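Local coordinates for MccB protein (Escherichia coli, PDB 6OM4) that adenylates the N-formylated MccA peptide with ATP in the biosynthesis of the nucleotide antibiotic microcin C, at residues D148-F161 against D165-L178. Numbering follows the deposited sequence.
Sequences DQIENTNLTRQVLF and DVGKNKTEVIKREL. With MG (magnesium ion), chain F; POP (pyrophosphate 2-), chain G; ND7 (5'-O-[(S)-amino(hydroxy)phosphoryl]adenosine), chain M.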
loop_
_atom_site.group_PDB
_atom_site.type_symbol
_atom_site.label_atom_id
_atom_site.label_comp_id
_atom_site.label_asym_id
_atom_site.label_seq_id
_atom_site.Cartn_x
_atom_site.Cartn_y
_atom_site.Cartn_z
ATOM N N ASP A 148 -23.046 8.072 -0.790
ATOM C CA ASP A 148 -23.046 9.505 -0.579
ATOM C C ASP A 148 -22.962 10.317 -1.885
ATOM O O ASP A 148 -22.497 9.876 -2.927
ATOM C CB ASP A 148 -21.882 9.885 0.327
ATOM C CG ASP A 148 -22.008 11.223 1.028
ATOM O OD1 ASP A 148 -23.147 11.767 1.128
ATOM O OD2 ASP A 148 -20.956 11.714 1.509
ATOM N N GLN A 149 -23.353 11.581 -1.747
ATOM C CA GLN A 149 -23.228 12.594 -2.789
ATOM C C GLN A 149 -22.029 13.501 -2.479
ATOM O O GLN A 149 -21.725 13.770 -1.291
ATOM C CB GLN A 149 -24.495 13.449 -2.858
ATOM C CG GLN A 149 -25.691 12.670 -3.393
ATOM C CD GLN A 149 -26.101 11.563 -2.459
ATOM O OE1 GLN A 149 -26.260 11.772 -1.260
ATOM N NE2 GLN A 149 -26.255 10.359 -2.999
ATOM N N ILE A 150 -21.461 14.065 -3.550
ATOM C CA ILE A 150 -20.324 14.988 -3.443
ATOM C C ILE A 150 -20.778 16.337 -2.872
ATOM O O ILE A 150 -21.731 16.957 -3.357
ATOM C CB ILE A 150 -19.629 15.136 -4.798
ATOM C CG1 ILE A 150 -19.130 13.778 -5.309
ATOM C CG2 ILE A 150 -18.511 16.157 -4.722
ATOM C CD1 ILE A 150 -18.875 13.722 -6.770
ATOM N N GLU A 151 -20.016 16.832 -1.895
ATOM C CA GLU A 151 -20.223 18.170 -1.331
ATOM C C GLU A 151 -18.988 19.036 -1.545
ATOM O O GLU A 151 -17.871 18.544 -1.691
ATOM C CB GLU A 151 -20.544 18.066 0.154
ATOM C CG GLU A 151 -21.903 17.441 0.399
ATOM C CD GLU A 151 -22.236 17.110 1.832
ATOM O OE1 GLU A 151 -21.431 17.415 2.763
ATOM O OE2 GLU A 151 -23.297 16.515 2.008
ATOM N N ASN A 152 -19.185 20.354 -1.486
ATOM C CA ASN A 152 -18.091 21.225 -1.785
ATOM C C ASN A 152 -16.925 21.008 -0.799
ATOM O O ASN A 152 -15.796 21.148 -1.209
ATOM C CB ASN A 152 -18.523 22.692 -1.848
ATOM C CG ASN A 152 -18.956 23.277 -0.525
ATOM O OD1 ASN A 152 -18.893 24.504 -0.325
ATOM N ND2 ASN A 152 -19.464 22.449 0.369
ATOM N N THR A 153 -17.215 20.731 0.477
ATOM C CA THR A 153 -16.141 20.557 1.493
ATOM C C THR A 153 -15.267 19.332 1.195
ATOM O O THR A 153 -14.120 19.257 1.651
ATOM C CB THR A 153 -16.662 20.462 2.927
ATOM O OG1 THR A 153 -17.431 19.275 3.119
ATOM C CG2 THR A 153 -17.488 21.672 3.300
ATOM N N ASN A 154 -15.779 18.397 0.395
ATOM C CA ASN A 154 -15.060 17.193 0.038
ATOM C C ASN A 154 -13.832 17.479 -0.845
ATOM O O ASN A 154 -12.899 16.651 -0.903
ATOM C CB ASN A 154 -15.940 16.212 -0.719
ATOM C CG ASN A 154 -17.016 15.572 0.128
ATOM O OD1 ASN A 154 -16.952 15.551 1.373
ATOM N ND2 ASN A 154 -17.999 15.057 -0.557
ATOM N N LEU A 155 -13.790 18.636 -1.516
ATOM C CA LEU A 155 -12.769 18.894 -2.545
ATOM C C LEU A 155 -11.367 19.097 -1.956
ATOM O O LEU A 155 -10.344 18.934 -2.671
ATOM C CB LEU A 155 -13.205 20.099 -3.389
ATOM C CG LEU A 155 -14.552 19.919 -4.094
ATOM C CD1 LEU A 155 -14.980 21.153 -4.841
ATOM C CD2 LEU A 155 -14.485 18.726 -5.029
ATOM N N THR A 156 -11.253 19.313 -0.637
ATOM C CA THR A 156 -9.905 19.435 -0.025
ATOM C C THR A 156 -9.068 18.146 -0.148
ATOM O O THR A 156 -7.874 18.253 -0.335
ATOM C CB THR A 156 -9.996 19.847 1.447
ATOM O OG1 THR A 156 -10.788 18.924 2.212
ATOM C CG2 THR A 156 -10.566 21.237 1.565
ATOM N N ARG A 157 -9.695 16.962 -0.073
ATOM C CA ARG A 157 -9.020 15.638 -0.001
ATOM C C ARG A 157 -9.400 14.705 -1.173
ATOM O O ARG A 157 -8.596 13.803 -1.541
ATOM C CB ARG A 157 -9.419 14.901 1.294
ATOM C CG ARG A 157 -9.153 15.675 2.586
ATOM C CD ARG A 157 -10.042 15.318 3.785
ATOM N NE ARG A 157 -11.290 14.633 3.438
ATOM C CZ ARG A 157 -12.534 15.097 3.550
ATOM N NH1 ARG A 157 -12.887 16.347 3.207
ATOM N NH2 ARG A 157 -13.410 14.241 4.047
ATOM N N GLN A 158 -10.613 14.868 -1.736
ATOM C CA GLN A 158 -11.242 13.853 -2.580
ATOM C C GLN A 158 -10.923 14.224 -4.022
ATOM O O GLN A 158 -11.707 14.856 -4.707
ATOM C CB GLN A 158 -12.729 13.700 -2.242
ATOM C CG GLN A 158 -12.902 13.250 -0.800
ATOM C CD GLN A 158 -14.271 12.972 -0.228
ATOM O OE1 GLN A 158 -15.231 12.709 -0.934
ATOM N NE2 GLN A 158 -14.380 13.099 1.089
ATOM N N VAL A 159 -9.704 13.843 -4.413
ATOM C CA VAL A 159 -8.950 14.424 -5.486
ATOM C C VAL A 159 -9.595 14.165 -6.848
ATOM O O VAL A 159 -9.322 14.870 -7.765
ATOM C CB VAL A 159 -7.490 13.923 -5.436
ATOM C CG1 VAL A 159 -7.356 12.434 -5.685
ATOM C CG2 VAL A 159 -6.623 14.728 -6.378
ATOM N N LEU A 160 -10.435 13.128 -6.965
ATOM C CA LEU A 160 -11.048 12.867 -8.252
ATOM C C LEU A 160 -12.280 13.728 -8.531
ATOM O O LEU A 160 -12.739 13.748 -9.726
ATOM C CB LEU A 160 -11.408 11.402 -8.328
ATOM C CG LEU A 160 -10.252 10.428 -8.139
ATOM C CD1 LEU A 160 -10.794 9.022 -8.166
ATOM C CD2 LEU A 160 -9.185 10.633 -9.201
ATOM N N PHE A 161 -12.678 14.579 -7.574
ATOM C CA PHE A 161 -13.899 15.369 -7.675
ATOM C C PHE A 161 -13.550 16.819 -8.032
ATOM O O PHE A 161 -12.595 17.380 -7.539
ATOM C CB PHE A 161 -14.729 15.329 -6.393
ATOM C CG PHE A 161 -15.145 13.956 -5.909
ATOM C CD1 PHE A 161 -15.306 12.920 -6.797
ATOM C CD2 PHE A 161 -15.405 13.726 -4.563
ATOM C CE1 PHE A 161 -15.688 11.659 -6.351
ATOM C CE2 PHE A 161 -15.755 12.460 -4.112
ATOM C CZ PHE A 161 -15.910 11.438 -5.008
ATOM N N ASP A 165 -18.830 18.646 -10.060
ATOM C CA ASP A 165 -19.317 17.329 -9.631
ATOM C C ASP A 165 -20.184 17.433 -8.368
ATOM O O ASP A 165 -20.762 16.417 -7.977
ATOM C CB ASP A 165 -18.151 16.367 -9.431
ATOM C CG ASP A 165 -17.355 16.061 -10.684
ATOM O OD1 ASP A 165 -17.983 15.813 -11.724
ATOM O OD2 ASP A 165 -16.125 16.013 -10.587
ATOM N N VAL A 166 -20.272 18.613 -7.711
ATOM C CA VAL A 166 -20.982 18.727 -6.479
ATOM C C VAL A 166 -22.439 18.324 -6.715
ATOM O O VAL A 166 -23.055 18.782 -7.687
ATOM C CB VAL A 166 -20.820 20.128 -5.867
ATOM C CG1 VAL A 166 -21.758 20.364 -4.688
ATOM C CG2 VAL A 166 -19.365 20.313 -5.478
ATOM N N GLY A 167 -22.944 17.424 -5.860
ATOM C CA GLY A 167 -24.312 16.918 -5.930
ATOM C C GLY A 167 -24.417 15.557 -6.611
ATOM O O GLY A 167 -25.422 14.838 -6.434
ATOM N N LYS A 168 -23.389 15.156 -7.373
ATOM C CA LYS A 168 -23.391 13.875 -8.058
ATOM C C LYS A 168 -22.981 12.783 -7.074
ATOM O O LYS A 168 -22.503 13.073 -5.971
ATOM C CB LYS A 168 -22.416 13.867 -9.241
ATOM C CG LYS A 168 -22.792 14.750 -10.425
ATOM C CD LYS A 168 -21.790 14.621 -11.551
ATOM C CE LYS A 168 -22.426 14.318 -12.890
ATOM N NZ LYS A 168 -22.919 15.553 -13.539
ATOM N N ASN A 169 -23.190 11.526 -7.474
ATOM C CA ASN A 169 -22.882 10.398 -6.599
ATOM C C ASN A 169 -21.365 10.175 -6.636
ATOM O O ASN A 169 -20.725 10.299 -7.693
ATOM C CB ASN A 169 -23.689 9.163 -7.005
ATOM C CG ASN A 169 -25.069 9.143 -6.376
ATOM O OD1 ASN A 169 -25.526 10.118 -5.774
ATOM N ND2 ASN A 169 -25.742 8.018 -6.493
ATOM N N LYS A 170 -20.769 9.839 -5.489
ATOM C CA LYS A 170 -19.330 9.574 -5.448
ATOM C C LYS A 170 -18.931 8.383 -6.322
ATOM O O LYS A 170 -17.913 8.465 -7.061
ATOM C CB LYS A 170 -18.879 9.349 -4.001
ATOM C CG LYS A 170 -19.021 10.592 -3.158
ATOM C CD LYS A 170 -18.301 10.492 -1.843
ATOM C CE LYS A 170 -18.520 11.738 -1.025
ATOM N NZ LYS A 170 -17.740 11.674 0.227
ATOM N N THR A 171 -19.682 7.273 -6.268
ATOM C CA THR A 171 -19.248 6.101 -7.024
ATOM C C THR A 171 -19.208 6.437 -8.519
ATOM O O THR A 171 -18.344 5.947 -9.218
ATOM C CB THR A 171 -20.090 4.854 -6.700
ATOM O OG1 THR A 171 -21.432 5.116 -7.102
ATOM C CG2 THR A 171 -20.049 4.498 -5.230
ATOM N N GLU A 172 -20.164 7.244 -9.011
ATOM C CA GLU A 172 -20.277 7.470 -10.438
ATOM C C GLU A 172 -19.126 8.379 -10.915
ATOM O O GLU A 172 -18.555 8.155 -11.948
ATOM C CB GLU A 172 -21.639 8.056 -10.791
ATOM C CG GLU A 172 -21.666 9.553 -10.754
ATOM C CD GLU A 172 -23.009 10.142 -11.122
ATOM O OE1 GLU A 172 -23.767 10.574 -10.191
ATOM O OE2 GLU A 172 -23.304 10.140 -12.337
ATOM N N VAL A 173 -18.723 9.362 -10.102
ATOM C CA VAL A 173 -17.638 10.209 -10.493
ATOM C C VAL A 173 -16.284 9.501 -10.355
ATOM O O VAL A 173 -15.456 9.640 -11.242
ATOM C CB VAL A 173 -17.690 11.528 -9.727
ATOM C CG1 VAL A 173 -16.540 12.435 -10.111
ATOM C CG2 VAL A 173 -19.032 12.190 -9.966
ATOM N N ILE A 174 -16.065 8.761 -9.270
ATOM C CA ILE A 174 -14.833 7.961 -9.195
ATOM C C ILE A 174 -14.733 7.057 -10.432
ATOM O O ILE A 174 -13.674 7.022 -11.091
ATOM C CB ILE A 174 -14.701 7.169 -7.887
ATOM C CG1 ILE A 174 -14.689 8.134 -6.700
ATOM C CG2 ILE A 174 -13.467 6.285 -7.952
ATOM C CD1 ILE A 174 -14.250 7.552 -5.395
ATOM N N LYS A 175 -15.813 6.348 -10.778
ATOM C CA LYS A 175 -15.750 5.437 -11.909
ATOM C C LYS A 175 -15.349 6.202 -13.174
ATOM O O LYS A 175 -14.503 5.760 -13.943
ATOM C CB LYS A 175 -17.078 4.712 -12.141
ATOM C CG LYS A 175 -17.083 3.895 -13.420
ATOM C CD LYS A 175 -18.261 3.013 -13.546
ATOM C CE LYS A 175 -18.136 2.087 -14.738
ATOM N NZ LYS A 175 -19.473 1.605 -15.141
ATOM N N ARG A 176 -15.975 7.367 -13.411
ATOM C CA ARG A 176 -15.689 8.134 -14.647
ATOM C C ARG A 176 -14.193 8.502 -14.672
ATOM O O ARG A 176 -13.513 8.340 -15.658
ATOM C CB ARG A 176 -16.592 9.373 -14.712
ATOM C CG ARG A 176 -16.265 10.359 -15.823
ATOM C CD ARG A 176 -16.977 11.691 -15.643
ATOM N NE ARG A 176 -16.249 12.601 -14.764
ATOM C CZ ARG A 176 -16.789 13.478 -13.925
ATOM N NH1 ARG A 176 -18.104 13.548 -13.754
ATOM N NH2 ARG A 176 -16.010 14.285 -13.230
ATOM N N GLU A 177 -13.687 8.963 -13.533
ATOM C CA GLU A 177 -12.329 9.487 -13.453
ATOM C C GLU A 177 -11.277 8.365 -13.521
ATOM O O GLU A 177 -10.209 8.577 -14.045
ATOM C CB GLU A 177 -12.227 10.375 -12.213
ATOM C CG GLU A 177 -13.034 11.652 -12.380
ATOM C CD GLU A 177 -12.638 12.530 -13.562
ATOM O OE1 GLU A 177 -11.409 12.708 -13.825
ATOM O OE2 GLU A 177 -13.586 13.038 -14.239
ATOM N N LEU A 178 -11.601 7.175 -13.001
ATOM C CA LEU A 178 -10.710 6.052 -13.033
ATOM C C LEU A 178 -10.583 5.598 -14.485
ATOM O O LEU A 178 -9.509 5.312 -14.953
ATOM C CB LEU A 178 -11.216 4.900 -12.150
ATOM C CG LEU A 178 -11.157 5.083 -10.624
ATOM C CD1 LEU A 178 -11.452 3.768 -9.932
ATOM C CD2 LEU A 178 -9.808 5.624 -10.181
HETATM MG MG MG F . -20.482 13.440 2.596
HETATM P P1 POP G . -16.775 14.534 5.556
HETATM O O1 POP G . -15.617 15.531 5.552
HETATM O O2 POP G . -16.597 13.407 6.557
HETATM O O3 POP G . -18.170 15.143 5.600
HETATM O O POP G . -16.603 13.902 4.091
HETATM P P2 POP G . -17.408 12.607 3.510
HETATM O O4 POP G . -16.421 11.849 2.672
HETATM O O5 POP G . -17.952 11.811 4.652
HETATM O O6 POP G . -18.437 13.122 2.602
HETATM O O1A ND7 M . -15.401 10.840 5.392
HETATM P PA ND7 M . -14.308 10.256 4.544
HETATM O O2A ND7 M . -13.478 11.213 3.700
HETATM N N3A ND7 M . -13.301 9.466 5.660
HETATM O "O5'" ND7 M . -14.823 9.148 3.533
HETATM C "C5'" ND7 M . -15.636 8.083 4.114
HETATM C "C4'" ND7 M . -16.481 7.533 2.936
HETATM C "C3'" ND7 M . -17.607 8.571 2.604
HETATM O "O3'" ND7 M . -17.683 8.858 1.262
HETATM C "C2'" ND7 M . -18.865 7.881 3.283
HETATM O "O2'" ND7 M . -20.085 8.145 2.489
HETATM C "C1'" ND7 M . -18.610 6.566 3.242
HETATM O "O4'" ND7 M . -17.000 6.421 3.353
HETATM N N9 ND7 M . -19.122 5.761 4.314
HETATM C C4 ND7 M . -19.838 4.610 4.176
HETATM C C5 ND7 M . -20.108 4.152 5.416
HETATM N N7 ND7 M . -19.556 5.001 6.314
HETATM C C8 ND7 M . -18.953 5.954 5.631
HETATM N N3 ND7 M . -20.268 3.954 3.078
HETATM C C2 ND7 M . -20.940 2.853 3.223
HETATM N N1 ND7 M . -21.240 2.383 4.439
HETATM C C6 ND7 M . -20.838 2.987 5.525
HETATM N N6 ND7 M . -21.178 2.456 6.834
HETATM O O HOH W 1 -21.802 7.217 -4.044
HETATM O O HOH W 2 -22.508 13.787 2.587
HETATM O O HOH W 3 -20.311 14.382 0.782
HETATM O O HOH W 4 -20.185 15.164 3.690
HETATM O O HOH W 5 -13.530 15.542 -11.541
HETATM O O HOH W 6 -20.624 12.285 4.454
#
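K170 runs from the first turn of its helix across to D148 and Q158, ending among the phosphates. Its chain is extended beyond CG (chi4 -176°), carrying K170 NZ to 3.0 Å from Q158 OE1, in the amide plane and on a lone pair. NZ also bonds pyrophosphate O6 and ribose O3' of the adenosine phosphoramidate, and a long, weak bond, 3.5 Å from K170 NZ to D148 OD2, lies within a salt bridge. D148 OD2 binds magnesium at 2.1 Å; pyrophosphate O6 and four waters complete the shell. Q158 NE2 turns to pyrophosphate O4, while R157 NH2 reaches both ligands; the positive charge of R157, K170 and magnesium would offset that of the pyrophosphate, which is negative.

Backbone bonds lock loop to helix start. I150 N donates to K168 O at 2.8 Å, I150 O accepts from G167 N, and K170 N gives D148 O a nearly straight bond (173°). Beside them, Q149 NE2 meets N169 OD1 at 2.9 Å, from above the carbonyl plane.

Facing V173 and I174, I150 CD1 sits over the centre of one face of the F161 ring and touches V173 CG2 at 3.5 Å; the ring packs obliquely on V173, I174 and K170 CG. L160 crosses I174 and L178.

R176 grips D165 OD1 with NH1 and NH2, and E177 OE2 with NE and NH2; S162 N bonds D165 OD2, and K180 and R181 pair with E177.

This forms the phosphate-facing part of the nucleotide site in a ThiF/E1-like Rossmann fold, with G125 and D146 as further partners: the loop supplies magnesium's aspartate and phosphate-meeting side chains, the helix the lysine.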